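Protein-tyrosine-phosphatase (Shewanella sp., PDB 2Z72) hydrolyses phosphotyrosine in proteins as a cold-active enzyme, probably through the two-zinc centre of the calcineurin-like phosphoesterase fold. Local coordinates at residues H207-E213 / N252-Y257; L227-V232 / L244-F249. One frame throughout, in Å; residues are numbered along the deposited sequence. Where two conformers were deposited one is given.

Contact 1. Residues H207-E213 / N252-Y257. With ZN (zinc ion), chain C.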
loop_
_atom_site.group_PDB
_atom_site.type_symbol
_atom_site.label_atom_id
_atom_site.label_comp_id
_atom_site.label_asym_id
_atom_site.label_seq_id
_atom_site.Cartn_x
_atom_site.Cartn_y
_atom_site.Cartn_z
ATOM N N HIS A 207 -3.381 2.025 7.680
ATOM C CA HIS A 207 -4.483 1.562 6.852
ATOM C C HIS A 207 -5.859 1.756 7.482
ATOM O O HIS A 207 -6.760 2.308 6.829
ATOM C CB HIS A 207 -4.235 0.091 6.517
ATOM C CG HIS A 207 -5.289 -0.442 5.601
ATOM N ND1 HIS A 207 -5.410 0.033 4.311
ATOM C CD2 HIS A 207 -6.261 -1.355 5.758
ATOM C CE1 HIS A 207 -6.431 -0.555 3.743
ATOM N NE2 HIS A 207 -6.999 -1.445 4.581
ATOM N N GLY A 208 -6.054 1.291 8.700
ATOM C CA GLY A 208 -7.354 1.271 9.363
ATOM C C GLY A 208 -7.561 2.420 10.311
ATOM O O GLY A 208 -8.440 3.280 10.144
ATOM N N GLY A 209 -6.725 2.468 11.354
ATOM C CA GLY A 209 -6.787 3.539 12.357
ATOM C C GLY A 209 -6.243 3.020 13.654
ATOM O O GLY A 209 -6.045 1.864 13.870
ATOM N N ILE A 210 -6.001 3.982 14.599
ATOM C CA ILE A 210 -5.450 3.671 15.900
ATOM C C ILE A 210 -6.572 3.826 16.933
ATOM O O ILE A 210 -7.140 4.898 17.089
ATOM C CB ILE A 210 -4.240 4.565 16.215
ATOM C CG1 ILE A 210 -3.220 4.622 15.086
ATOM C CG2 ILE A 210 -3.621 4.133 17.563
ATOM C CD1 ILE A 210 -2.518 3.309 14.819
ATOM N N SER A 211 -6.825 2.740 17.630
ATOM C CA SER A 211 -7.779 2.654 18.723
ATOM C C SER A 211 -7.095 2.965 20.055
ATOM O O SER A 211 -5.872 2.969 20.162
ATOM C CB SER A 211 -8.442 1.306 18.782
ATOM O OG SER A 211 -7.435 0.321 19.109
ATOM N N SER A 212 -7.886 3.199 21.071
ATOM C CA SER A 212 -7.356 3.545 22.401
ATOM C C SER A 212 -6.572 2.395 22.991
ATOM O O SER A 212 -5.690 2.586 23.854
ATOM C CB SER A 212 -8.521 3.957 23.302
ATOM O OG SER A 212 -8.895 5.289 22.897
ATOM N N GLU A 213 -6.815 1.175 22.527
ATOM C CA GLU A 213 -6.009 -0.013 22.989
ATOM C C GLU A 213 -4.543 0.151 22.677
ATOM O O GLU A 213 -3.717 -0.407 23.417
ATOM C CB GLU A 213 -6.602 -1.304 22.404
ATOM C CG GLU A 213 -5.906 -2.590 22.785
ATOM C CD GLU A 213 -6.638 -3.862 22.463
ATOM O OE1 GLU A 213 -7.710 -3.725 21.857
ATOM O OE2 GLU A 213 -6.037 -4.951 22.740
ATOM N N ASN A 252 -9.404 -4.760 16.142
ATOM C CA ASN A 252 -9.292 -3.440 16.767
ATOM C C ASN A 252 -7.956 -2.769 16.475
ATOM O O ASN A 252 -7.648 -1.686 17.012
ATOM C CB ASN A 252 -9.427 -3.550 18.306
ATOM C CG ASN A 252 -9.875 -2.239 18.953
ATOM O OD1 ASN A 252 -10.688 -1.436 18.504
ATOM N ND2 ASN A 252 -9.317 -1.943 20.126
ATOM N N GLY A 253 -7.105 -3.428 15.674
ATOM C CA GLY A 253 -5.750 -2.998 15.470
ATOM C C GLY A 253 -5.570 -2.097 14.262
ATOM O O GLY A 253 -6.534 -1.736 13.555
ATOM N N PRO A 254 -4.331 -1.656 14.067
ATOM C CA PRO A 254 -4.100 -0.627 13.066
ATOM C C PRO A 254 -4.541 -0.917 11.648
ATOM O O PRO A 254 -4.791 0.056 10.920
ATOM C CB PRO A 254 -2.557 -0.475 13.145
ATOM C CG PRO A 254 -2.209 -0.762 14.588
ATOM C CD PRO A 254 -3.191 -1.849 14.998
ATOM N N THR A 255 -4.583 -2.173 11.223
ATOM C CA THR A 255 -4.942 -2.465 9.846
ATOM C C THR A 255 -6.392 -2.887 9.633
ATOM O O THR A 255 -6.812 -2.971 8.488
ATOM C CB THR A 255 -4.023 -3.538 9.254
ATOM O OG1 THR A 255 -4.130 -4.702 10.054
ATOM C CG2 THR A 255 -2.588 -3.050 9.195
ATOM N N TRP A 256 -7.174 -3.003 10.700
ATOM C CA TRP A 256 -8.599 -3.332 10.571
ATOM C C TRP A 256 -9.518 -2.333 11.219
ATOM O O TRP A 256 -10.711 -2.316 10.917
ATOM C CB TRP A 256 -8.882 -4.706 11.166
ATOM C CG TRP A 256 -8.426 -5.870 10.384
ATOM C CD1 TRP A 256 -7.188 -6.474 10.413
ATOM C CD2 TRP A 256 -9.178 -6.599 9.433
ATOM N NE1 TRP A 256 -7.135 -7.530 9.568
ATOM C CE2 TRP A 256 -8.354 -7.643 8.932
ATOM C CE3 TRP A 256 -10.473 -6.536 8.942
ATOM C CZ2 TRP A 256 -8.785 -8.564 7.983
ATOM C CZ3 TRP A 256 -10.897 -7.433 8.006
ATOM C CH2 TRP A 256 -10.062 -8.447 7.519
ATOM N N TYR A 257 -9.043 -1.516 12.168
ATOM C CA TYR A 257 -9.926 -0.685 12.958
ATOM C C TYR A 257 -10.709 0.282 12.113
ATOM O O TYR A 257 -10.131 0.987 11.297
ATOM C CB TYR A 257 -9.066 0.109 13.929
ATOM C CG TYR A 257 -9.828 0.984 14.913
ATOM C CD1 TYR A 257 -10.781 0.437 15.793
ATOM C CD2 TYR A 257 -9.550 2.347 14.982
ATOM C CE1 TYR A 257 -11.438 1.259 16.704
ATOM C CE2 TYR A 257 -10.226 3.134 15.903
ATOM C CZ TYR A 257 -11.171 2.600 16.740
ATOM O OH TYR A 257 -11.796 3.426 17.646
HETATM ZN ZN ZN C . -8.555 -2.669 4.264
HETATM O O HOH W 1 -5.764 0.325 16.265
HETATM O O HOH W 2 -10.697 3.434 20.419
HETATM O O HOH W 3 -9.730 0.494 21.937
HETATM O O HOH W 4 -10.058 -2.475 3.018
#
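At the edge of the two-zinc site of this calcineurin-like phosphoesterase, the loop that leaves strand 203-206 with the metal ligand H207 is pinned to the loop 252-257. H207 NE2 binds one zinc at 2.0 Å, alongside D114, N149, H286 and a water. Its ND1 is hydrogen-bonded to T112 O, which fixes the ring's rotation, while CD2 turns an edge to T255 O at 3.2 Å. Just after it, P254 O grips two successive amides: G208 N, 2.8 Å away, lies in the carbonyl plane, whereas G209 N stands 38° out of it. Glycine suits both places: G208 packs so closely on the 254-257 backbone that there is no room for a side chain, and the conformation of G209 is one that other residues rarely adopt. Y257, its CG anti to the backbone N (chi1 -176°), lays one ring face under S211 CB, a CH-pi contact 3.6 Å from the centroid. S211 OG donates to N252 O at 2.9 Å, and a water donates to that same oxygen and to G209 O and accepts from S211 N. N252 ND2 hydrogen-bonds to E213 OE1 on its anti side at 3.0 Å; the other carboxylate oxygen pairs with R217. Around the contact, F247 of helix 243-249 packs against S211, N252 and E213, W256 lies on helix 149-156, and E213 sits in the first turn of helix 212-216.

Contact 2. Residues L227-V232 / L244-F249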
loop_
_atom_site.group_PDB
_atom_site.type_symbol
_atom_site.label_atom_id
_atom_site.label_comp_id
_atom_site.label_asym_id
_atom_site.label_seq_id
_atom_site.Cartn_x
_atom_site.Cartn_y
_atom_site.Cartn_z
ATOM N N LEU A 227 7.248 -5.835 14.859
ATOM C CA LEU A 227 6.440 -7.059 15.069
ATOM C C LEU A 227 5.648 -7.432 13.835
ATOM O O LEU A 227 5.505 -8.651 13.559
ATOM C CB LEU A 227 5.506 -6.812 16.257
ATOM C CG LEU A 227 6.144 -6.881 17.634
ATOM C CD1 LEU A 227 5.147 -6.440 18.694
ATOM C CD2 LEU A 227 6.606 -8.301 17.929
ATOM N N TYR A 228 5.156 -6.442 13.105
ATOM C CA TYR A 228 4.428 -6.750 11.873
ATOM C C TYR A 228 5.364 -7.440 10.867
ATOM O O TYR A 228 4.963 -8.433 10.245
ATOM C CB TYR A 228 3.878 -5.492 11.284
ATOM C CG TYR A 228 2.591 -4.967 11.882
ATOM C CD1 TYR A 228 2.427 -3.681 12.379
ATOM C CD2 TYR A 228 1.450 -5.777 11.894
ATOM C CE1 TYR A 228 1.285 -3.234 12.897
ATOM C CE2 TYR A 228 0.248 -5.315 12.380
ATOM C CZ TYR A 228 0.158 -4.034 12.881
ATOM O OH TYR A 228 -1.036 -3.515 13.359
ATOM N N ARG A 229 6.584 -6.955 10.702
ATOM C CA ARG A 229 7.482 -7.590 9.768
ATOM C C ARG A 229 7.830 -9.003 10.223
ATOM O O ARG A 229 7.966 -9.914 9.400
ATOM C CB ARG A 229 8.760 -6.756 9.606
ATOM C CG ARG A 229 8.595 -5.556 8.687
ATOM C CD ARG A 229 9.878 -4.831 8.416
ATOM N NE ARG A 229 10.318 -4.001 9.558
ATOM C CZ ARG A 229 9.908 -2.769 9.765
ATOM N NH1 ARG A 229 9.095 -2.170 8.961
ATOM N NH2 ARG A 229 10.365 -2.093 10.816
ATOM N N ALA A 230 8.043 -9.202 11.513
ATOM C CA ALA A 230 8.493 -10.477 12.037
ATOM C C ALA A 230 7.422 -11.531 12.076
ATOM O O ALA A 230 7.754 -12.726 12.161
ATOM C CB ALA A 230 9.096 -10.289 13.449
ATOM N N ASN A 231 6.172 -11.135 12.013
ATOM C CA ASN A 231 5.084 -12.083 12.270
ATOM C C ASN A 231 4.083 -12.143 11.185
ATOM O O ASN A 231 3.094 -12.881 11.344
ATOM C CB ASN A 231 4.379 -11.761 13.616
ATOM C CG ASN A 231 5.367 -11.967 14.750
ATOM O OD1 ASN A 231 5.994 -10.990 15.294
ATOM N ND2 ASN A 231 5.556 -13.224 15.093
ATOM N N VAL A 232 4.258 -11.465 10.047
ATOM C CA VAL A 232 3.269 -11.623 8.973
ATOM C C VAL A 232 3.206 -13.065 8.469
ATOM O O VAL A 232 2.149 -13.461 7.976
ATOM C CB VAL A 232 3.541 -10.552 7.896
ATOM C CG1 VAL A 232 4.847 -10.814 7.143
ATOM C CG2 VAL A 232 2.414 -10.416 6.904
ATOM N N LEU A 244 -0.501 -9.487 22.192
ATOM C CA LEU A 244 -0.130 -8.278 21.462
ATOM C C LEU A 244 -0.257 -8.458 19.964
ATOM O O LEU A 244 -0.771 -7.543 19.276
ATOM C CB LEU A 244 1.292 -7.895 21.846
ATOM C CG LEU A 244 1.888 -6.705 21.120
ATOM C CD1 LEU A 244 1.033 -5.473 21.260
ATOM C CD2 LEU A 244 3.292 -6.371 21.664
ATOM N N LEU A 245 0.191 -9.603 19.449
ATOM C CA LEU A 245 0.010 -9.864 18.033
ATOM C C LEU A 245 -1.469 -9.907 17.672
ATOM O O LEU A 245 -1.853 -9.462 16.574
ATOM C CB LEU A 245 0.727 -11.156 17.608
ATOM C CG LEU A 245 2.236 -11.139 17.720
ATOM C CD1 LEU A 245 2.821 -12.488 17.306
ATOM C CD2 LEU A 245 2.867 -9.980 16.953
ATOM N N ASN A 246 -2.285 -10.457 18.549
ATOM C CA ASN A 246 -3.719 -10.539 18.295
ATOM C C ASN A 246 -4.316 -9.151 18.102
ATOM O O ASN A 246 -5.043 -8.855 17.170
ATOM C CB ASN A 246 -4.340 -11.315 19.447
ATOM C CG ASN A 246 -5.815 -11.585 19.233
ATOM O OD1 ASN A 246 -6.550 -10.688 18.791
ATOM N ND2 ASN A 246 -6.279 -12.789 19.527
ATOM N N PHE A 247 -3.934 -8.244 18.998
ATOM C CA PHE A 247 -4.310 -6.819 18.835
ATOM C C PHE A 247 -3.866 -6.269 17.502
ATOM O O PHE A 247 -4.624 -5.694 16.746
ATOM C CB PHE A 247 -3.698 -5.949 19.944
ATOM C CG PHE A 247 -3.901 -4.490 19.660
ATOM C CD1 PHE A 247 -2.816 -3.642 19.478
ATOM C CD2 PHE A 247 -5.156 -3.957 19.525
ATOM C CE1 PHE A 247 -2.986 -2.324 19.168
ATOM C CE2 PHE A 247 -5.364 -2.626 19.245
ATOM C CZ PHE A 247 -4.289 -1.808 19.040
ATOM N N LEU A 248 -2.576 -6.399 17.187
ATOM C CA LEU A 248 -2.002 -5.791 16.011
ATOM C C LEU A 248 -2.608 -6.299 14.721
ATOM O O LEU A 248 -2.747 -5.538 13.755
ATOM C CB LEU A 248 -0.465 -5.949 16.008
ATOM C CG LEU A 248 0.297 -5.125 17.043
ATOM C CD1 LEU A 248 1.776 -5.541 17.034
ATOM C CD2 LEU A 248 0.126 -3.647 16.726
ATOM N N PHE A 249 -2.907 -7.601 14.668
ATOM C CA PHE A 249 -3.324 -8.193 13.410
ATOM C C PHE A 249 -4.808 -8.272 13.205
ATOM O O PHE A 249 -5.236 -8.504 12.043
ATOM C CB PHE A 249 -2.731 -9.614 13.264
ATOM C CG PHE A 249 -1.301 -9.580 12.751
ATOM C CD1 PHE A 249 -0.218 -9.334 13.545
ATOM C CD2 PHE A 249 -1.060 -9.767 11.404
ATOM C CE1 PHE A 249 1.090 -9.289 13.060
ATOM C CE2 PHE A 249 0.236 -9.758 10.933
ATOM C CZ PHE A 249 1.297 -9.490 11.739
#
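L227 and Y228 of one helix pack on L245, L248 and F249 of another in a helix-helix crossing close to a right angle: the axes of segments 227-231 and 244-249 approach to 11.0 Å at a signed angle of -99°. Both helices belong to the helical stretch that connects strand 203-206 to strand 281-284 of the phosphoesterase fold. Leucines make up one part of the interface. L227 sends CD1 against L244 CD2, 3.5 Å away, and the same methyl also meets L248 CD1, the side chains roughly perpendicular in each pair. Leucine suits this place, since one methyl of L227 can touch both L244 and L248. L245 lays its two methyls across the side chain of N231, and L239 of helix 236-241 touches both residues. The aromatic part is made by Y228 and F249, whose side chains run antiparallel alongside one another. Their centroids are 5.2 Å apart and the planes 59° from one another, an oblique pair in which Y228 CD2 comes over one face of F249. Y228 passes slantwise over L248 and touches L248 CB with CZ. Q152 of helix 149-156 meets both rings, and V232 packs on L155 of that helix. The polar part is a single bond, for which tyrosine supplies both a long apolar ring and a donor at its far end: Y228 OH gives its proton to L248 O at 2.7 Å, tilted 26° from the carbonyl plane.

From the N terminus, the chain passes through the strand 203-206, delivers H207 to the metal and enters contact 1 with 207-213. It then runs through helices 212-216 and 221-231, turns at helix 236-241 and returns along helix 243-249, so that contact 2 closes a short loop between 227-232 and 244-249. Three residues later, 252-257 completes contact 1, a longer loop that encloses the first without crossing it. The two contacts, their centres about 12 Å apart, touch where W256 CD1 lies 3.3 Å from F249 O, and where Y228 OH lies 3.2 Å from P254 CD. Contact 2 packs the helices of the excursion together, and contact 1 fastens its return to the loop after strand 203-206 that carries H207.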